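PDB 6IYM: 5-oxopent-3-ene-1,2,5-tricarboxylate decarboxylase from Exiguobacterium antarcticum B7, which belongs to the fumarylacetoacetate hydrolase family of metal-dependent enzymes and holds a magnesium ion in a site made of acidic side chains. Local coordinates for residues A[96-100]-A[153-157]; A[120-124]-A[244-249]. All blocks are in the same frame, centred on the assembly; numbering follows the deposited sequence.

In the fold
Contacts 1 and 2 meet at one magnesium ion, their centres about 14 Å apart. Their segments alternate along the chain, in the order 96-100, 120-124, 153-157 and 244-249, all within the family's C-terminal domain. Strands 121-131 and 147-158 are antiparallel neighbours in the larger mixed sheet, and they join the contacts directly: D155 N lies 2.8 Å from E124 O and T157 O lies 2.7 Å from D122 N, both probable hydrogen bonds. The centre of contact 1, which supplies D155, lies about 9 Å from the centre of the chain, and that of contact 2, which supplies E124, about 17 Å. A shared strand pair thus ties two metal ligands together, with E126 as the third.

Contact 1. Residues A[96-100]-A[153-157]; sequences LFTKA and INDVT. With MG (magnesium ion), chain C.
The edge of the F97 ring faces the carboxylate of D155, with D155 OD2 close to the ring plane and 3.9 Å from F97 CE2. The two planes are 37° apart, and the carboxylate oxygen meets the C-H rim, whose slight positive charge may weakly favour it. F168 packs against F97 in an edge-to-face pair.

The two oxygens of D155 divide their work. D155 OD2 binds magnesium at 2.1 Å, sharing the ion with E124 and E126, and is also hydrogen-bonded by K172. D155 OD1 forms a salt bridge with K99 NZ at 2.8 Å, met on its anti side and 18° out of the carboxylate plane. The lysine chain folds to get there, bent at both chi3 and chi4, which lays K99 CE 3.6 Å from D155 OD1. The carbonyl oxygens of K172 and F177 also accept from the ammonium, so K99 is a second-shell residue that probably helps hold the first-shell ligand in orientation.

D155 is the centre of an inverse gamma turn, where strand 147-158 is interrupted. Strand 96-99 pairs antiparallel with 72-75, whereas 147-158 runs between 121-131 and 178-186 in the same large sheet.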
loop_
_atom_site.group_PDB
_atom_site.type_symbol
_atom_site.label_atom_id
_atom_site.label_comp_id
_atom_site.label_asym_id
_atom_site.label_seq_id
_atom_site.Cartn_x
_atom_site.Cartn_y
_atom_site.Cartn_z
ATOM N N LEU A 96 -0.014 12.118 4.723
ATOM C CA LEU A 96 0.541 10.917 4.050
ATOM C C LEU A 96 -0.620 10.023 3.634
ATOM O O LEU A 96 -1.490 9.852 4.429
ATOM C CB LEU A 96 1.497 10.172 4.985
ATOM C CG LEU A 96 2.897 10.772 5.088
ATOM C CD1 LEU A 96 3.711 10.104 6.189
ATOM C CD2 LEU A 96 3.639 10.672 3.759
ATOM N N PHE A 97 -0.619 9.527 2.397
ATOM C CA PHE A 97 -1.601 8.538 1.875
ATOM C C PHE A 97 -0.909 7.697 0.795
ATOM O O PHE A 97 0.274 7.976 0.466
ATOM C CB PHE A 97 -2.848 9.247 1.346
ATOM C CG PHE A 97 -2.506 10.372 0.418
ATOM C CD1 PHE A 97 -2.284 11.643 0.910
ATOM C CD2 PHE A 97 -2.359 10.137 -0.938
ATOM C CE1 PHE A 97 -1.938 12.678 0.055
ATOM C CE2 PHE A 97 -2.003 11.168 -1.789
ATOM C CZ PHE A 97 -1.793 12.435 -1.292
ATOM N N THR A 98 -1.599 6.699 0.239
ATOM C CA THR A 98 -0.950 5.769 -0.716
ATOM C C THR A 98 -1.749 5.645 -2.009
ATOM O O THR A 98 -2.946 6.044 -2.069
ATOM C CB THR A 98 -0.737 4.411 -0.044
ATOM O OG1 THR A 98 -2.002 3.776 0.157
ATOM C CG2 THR A 98 0.005 4.550 1.259
ATOM N N LYS A 99 -1.089 5.066 -3.000
ATOM C CA LYS A 99 -1.679 4.666 -4.298
ATOM C C LYS A 99 -1.385 3.184 -4.508
ATOM O O LYS A 99 -0.211 2.841 -4.420
ATOM C CB LYS A 99 -1.055 5.473 -5.432
ATOM C CG LYS A 99 -1.444 6.945 -5.434
ATOM C CD LYS A 99 -0.586 7.739 -6.370
ATOM C CE LYS A 99 -1.130 7.744 -7.789
ATOM N NZ LYS A 99 -2.360 8.576 -7.890
ATOM N N ALA A 100 -2.416 2.361 -4.730
ATOM C CA ALA A 100 -2.276 0.917 -5.036
ATOM C C ALA A 100 -1.318 0.773 -6.208
ATOM O O ALA A 100 -1.364 1.598 -7.121
ATOM C CB ALA A 100 -3.601 0.287 -5.344
ATOM N N ILE A 153 6.470 10.874 -10.723
ATOM C CA ILE A 153 5.114 10.321 -10.514
ATOM C C ILE A 153 4.124 11.391 -10.967
ATOM O O ILE A 153 4.327 12.550 -10.619
ATOM C CB ILE A 153 4.918 9.946 -9.035
ATOM C CG1 ILE A 153 5.740 8.710 -8.693
ATOM C CG2 ILE A 153 3.454 9.758 -8.698
ATOM C CD1 ILE A 153 5.124 7.464 -9.191
ATOM N N ASN A 154 3.094 10.990 -11.710
ATOM C CA ASN A 154 1.865 11.791 -11.911
ATOM C C ASN A 154 0.819 11.199 -10.970
ATOM O O ASN A 154 0.314 10.074 -11.250
ATOM C CB ASN A 154 1.431 11.820 -13.378
ATOM C CG ASN A 154 0.361 12.855 -13.667
ATOM O OD1 ASN A 154 -0.266 13.401 -12.751
ATOM N ND2 ASN A 154 0.073 13.048 -14.938
ATOM N N ASP A 155 0.521 11.923 -9.890
ATOM C CA ASP A 155 -0.453 11.495 -8.854
ATOM C C ASP A 155 -1.821 11.830 -9.421
ATOM O O ASP A 155 -2.441 12.787 -8.949
ATOM C CB ASP A 155 -0.141 12.143 -7.490
ATOM C CG ASP A 155 -1.149 11.900 -6.361
ATOM O OD1 ASP A 155 -2.023 11.030 -6.510
ATOM O OD2 ASP A 155 -1.070 12.617 -5.317
ATOM N N VAL A 156 -2.260 11.091 -10.426
ATOM C CA VAL A 156 -3.591 11.321 -11.063
ATOM C C VAL A 156 -4.656 11.086 -9.975
ATOM O O VAL A 156 -4.491 10.145 -9.173
ATOM C CB VAL A 156 -3.816 10.433 -12.304
ATOM C CG1 VAL A 156 -5.224 10.611 -12.866
ATOM C CG2 VAL A 156 -2.776 10.650 -13.384
ATOM N N THR A 157 -5.692 11.929 -9.935
ATOM C CA THR A 157 -6.648 12.046 -8.819
ATOM C C THR A 157 -8.066 12.308 -9.349
ATOM O O THR A 157 -8.227 13.176 -10.226
ATOM C CB THR A 157 -6.247 13.195 -7.884
ATOM O OG1 THR A 157 -4.915 13.061 -7.392
ATOM C CG2 THR A 157 -7.204 13.335 -6.719
HETATM MG MG MG C . -0.043 14.375 -4.821
#

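Contact 2. Residues A[120-124]-A[244-249]; sequences QLDYE and GVGHGM. With MG (magnesium ion), chain C.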
loop_
_atom_site.group_PDB
_atom_site.type_symbol
_atom_site.label_atom_id
_atom_site.label_comp_id
_atom_site.label_asym_id
_atom_site.label_seq_id
_atom_site.Cartn_x
_atom_site.Cartn_y
_atom_site.Cartn_z
ATOM N N GLN A 120 -14.282 14.743 -12.291
ATOM C CA GLN A 120 -13.258 15.703 -11.802
ATOM C C GLN A 120 -11.876 15.038 -11.798
ATOM O O GLN A 120 -11.188 15.097 -10.784
ATOM C CB GLN A 120 -13.682 16.251 -10.449
ATOM C CG GLN A 120 -15.045 16.952 -10.476
ATOM C CD GLN A 120 -15.263 17.726 -9.206
ATOM O OE1 GLN A 120 -14.845 17.315 -8.123
ATOM N NE2 GLN A 120 -15.859 18.895 -9.333
ATOM N N LEU A 121 -11.486 14.422 -12.906
ATOM C CA LEU A 121 -10.144 13.822 -13.067
ATOM C C LEU A 121 -9.086 14.932 -13.169
ATOM O O LEU A 121 -9.304 15.897 -13.957
ATOM C CB LEU A 121 -10.135 12.972 -14.320
ATOM C CG LEU A 121 -8.843 12.193 -14.520
ATOM C CD1 LEU A 121 -8.629 11.233 -13.361
ATOM C CD2 LEU A 121 -8.889 11.459 -15.839
ATOM N N ASP A 122 -7.990 14.816 -12.411
ATOM C CA ASP A 122 -6.976 15.893 -12.280
ATOM C C ASP A 122 -5.587 15.280 -12.305
ATOM O O ASP A 122 -5.500 14.060 -12.040
ATOM C CB ASP A 122 -7.202 16.718 -11.009
ATOM C CG ASP A 122 -6.681 18.149 -11.057
ATOM O OD1 ASP A 122 -6.070 18.527 -12.082
ATOM O OD2 ASP A 122 -6.811 18.853 -10.026
ATOM N N TYR A 123 -4.581 16.116 -12.623
ATOM C CA TYR A 123 -3.140 15.793 -12.676
ATOM C C TYR A 123 -2.442 16.324 -11.405
ATOM O O TYR A 123 -2.920 17.278 -10.730
ATOM C CB TYR A 123 -2.490 16.385 -13.932
ATOM C CG TYR A 123 -2.753 17.863 -14.090
ATOM C CD1 TYR A 123 -1.934 18.812 -13.516
ATOM C CD2 TYR A 123 -3.894 18.311 -14.732
ATOM C CE1 TYR A 123 -2.210 20.167 -13.625
ATOM C CE2 TYR A 123 -4.194 19.661 -14.840
ATOM C CZ TYR A 123 -3.355 20.595 -14.268
ATOM O OH TYR A 123 -3.679 21.924 -14.342
ATOM N N GLU A 124 -1.273 15.765 -11.109
ATOM C CA GLU A 124 -0.310 16.315 -10.106
ATOM C C GLU A 124 1.082 15.804 -10.476
ATOM O O GLU A 124 1.329 14.605 -10.311
ATOM C CB GLU A 124 -0.616 15.868 -8.671
ATOM C CG GLU A 124 -1.887 16.443 -8.069
ATOM C CD GLU A 124 -2.089 16.233 -6.565
ATOM O OE1 GLU A 124 -3.090 16.743 -6.052
ATOM O OE2 GLU A 124 -1.286 15.511 -5.926
ATOM N N GLY A 244 -1.063 24.816 -9.553
ATOM C CA GLY A 244 -1.516 24.783 -10.961
ATOM C C GLY A 244 -2.386 23.588 -11.293
ATOM O O GLY A 244 -2.750 23.398 -12.480
ATOM N N VAL A 245 -2.701 22.801 -10.275
ATOM C CA VAL A 245 -3.623 21.629 -10.329
ATOM C C VAL A 245 -4.973 22.059 -10.930
ATOM O O VAL A 245 -5.450 23.163 -10.625
ATOM C CB VAL A 245 -3.691 21.064 -8.893
ATOM C CG1 VAL A 245 -5.086 20.747 -8.400
ATOM C CG2 VAL A 245 -2.744 19.887 -8.740
ATOM N N GLY A 246 -5.563 21.237 -11.801
ATOM C CA GLY A 246 -6.802 21.592 -12.515
ATOM C C GLY A 246 -7.887 22.059 -11.550
ATOM O O GLY A 246 -8.632 23.004 -11.876
ATOM N N HIS A 247 -7.973 21.409 -10.391
ATOM C CA HIS A 247 -8.968 21.688 -9.323
ATOM C C HIS A 247 -8.785 23.101 -8.751
ATOM O O HIS A 247 -9.768 23.645 -8.235
ATOM C CB HIS A 247 -8.828 20.649 -8.213
ATOM C CG HIS A 247 -9.989 20.582 -7.284
ATOM N ND1 HIS A 247 -11.269 20.301 -7.731
ATOM C CD2 HIS A 247 -10.060 20.704 -5.942
ATOM C CE1 HIS A 247 -12.085 20.279 -6.701
ATOM N NE2 HIS A 247 -11.370 20.524 -5.593
ATOM N N GLY A 248 -7.573 23.668 -8.810
ATOM C CA GLY A 248 -7.235 24.916 -8.097
ATOM C C GLY A 248 -7.342 26.117 -9.015
ATOM O O GLY A 248 -7.047 27.239 -8.560
ATOM N N MET A 249 -7.734 25.882 -10.266
ATOM C CA MET A 249 -7.733 26.912 -11.333
ATOM C C MET A 249 -9.068 27.645 -11.237
ATOM O O MET A 249 -10.010 27.063 -10.687
ATOM C CB MET A 249 -7.525 26.272 -12.712
ATOM C CG MET A 249 -6.065 25.912 -12.991
ATOM S SD MET A 249 -5.780 25.022 -14.552
ATOM C CE MET A 249 -6.187 26.316 -15.736
HETATM MG MG MG C . -0.043 14.375 -4.821
#
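At chi1 -154° the D122 carboxylate swings away from its own N and reaches toward the N-H groups of G246 and H247, while Y123 takes the rarer chi1 of 53°, CG between N and carbonyl carbon, and sends its hydroxyl to the start of the same loop. Both oxygens of D122 receive backbone N-H groups: G246 N reaches D122 OD1 at 2.8 Å in a weak, bent bond, and H247 N reaches D122 OD2, also at 2.8 Å but straighter (154°), from above the carboxylate plane. Y123 N donates to D122 OD1 as well, and that oxygen rests 3.4 Å above one face of the Y123 ring, offset toward its rim. The carboxylate thus receives the first N-H groups of the 3-10 turn 246-248.

Y123 OH donates to G244 O at 2.6 Å, in the carbonyl plane. V245 packs alongside, its CG2 3.6 Å from E124 CG. Beyond CG the E124 chain is extended, carrying E124 OE2 to magnesium at 2.0 Å; R159 forms salt bridges with both E124 OE1 and D122 OD2.

The contact joins the loop between strands 236-238 and 260-265 to strand 121-131, with helix 159-164 covering Q120, V245 and H247, and strand 204-210 lying against Y123 and M249.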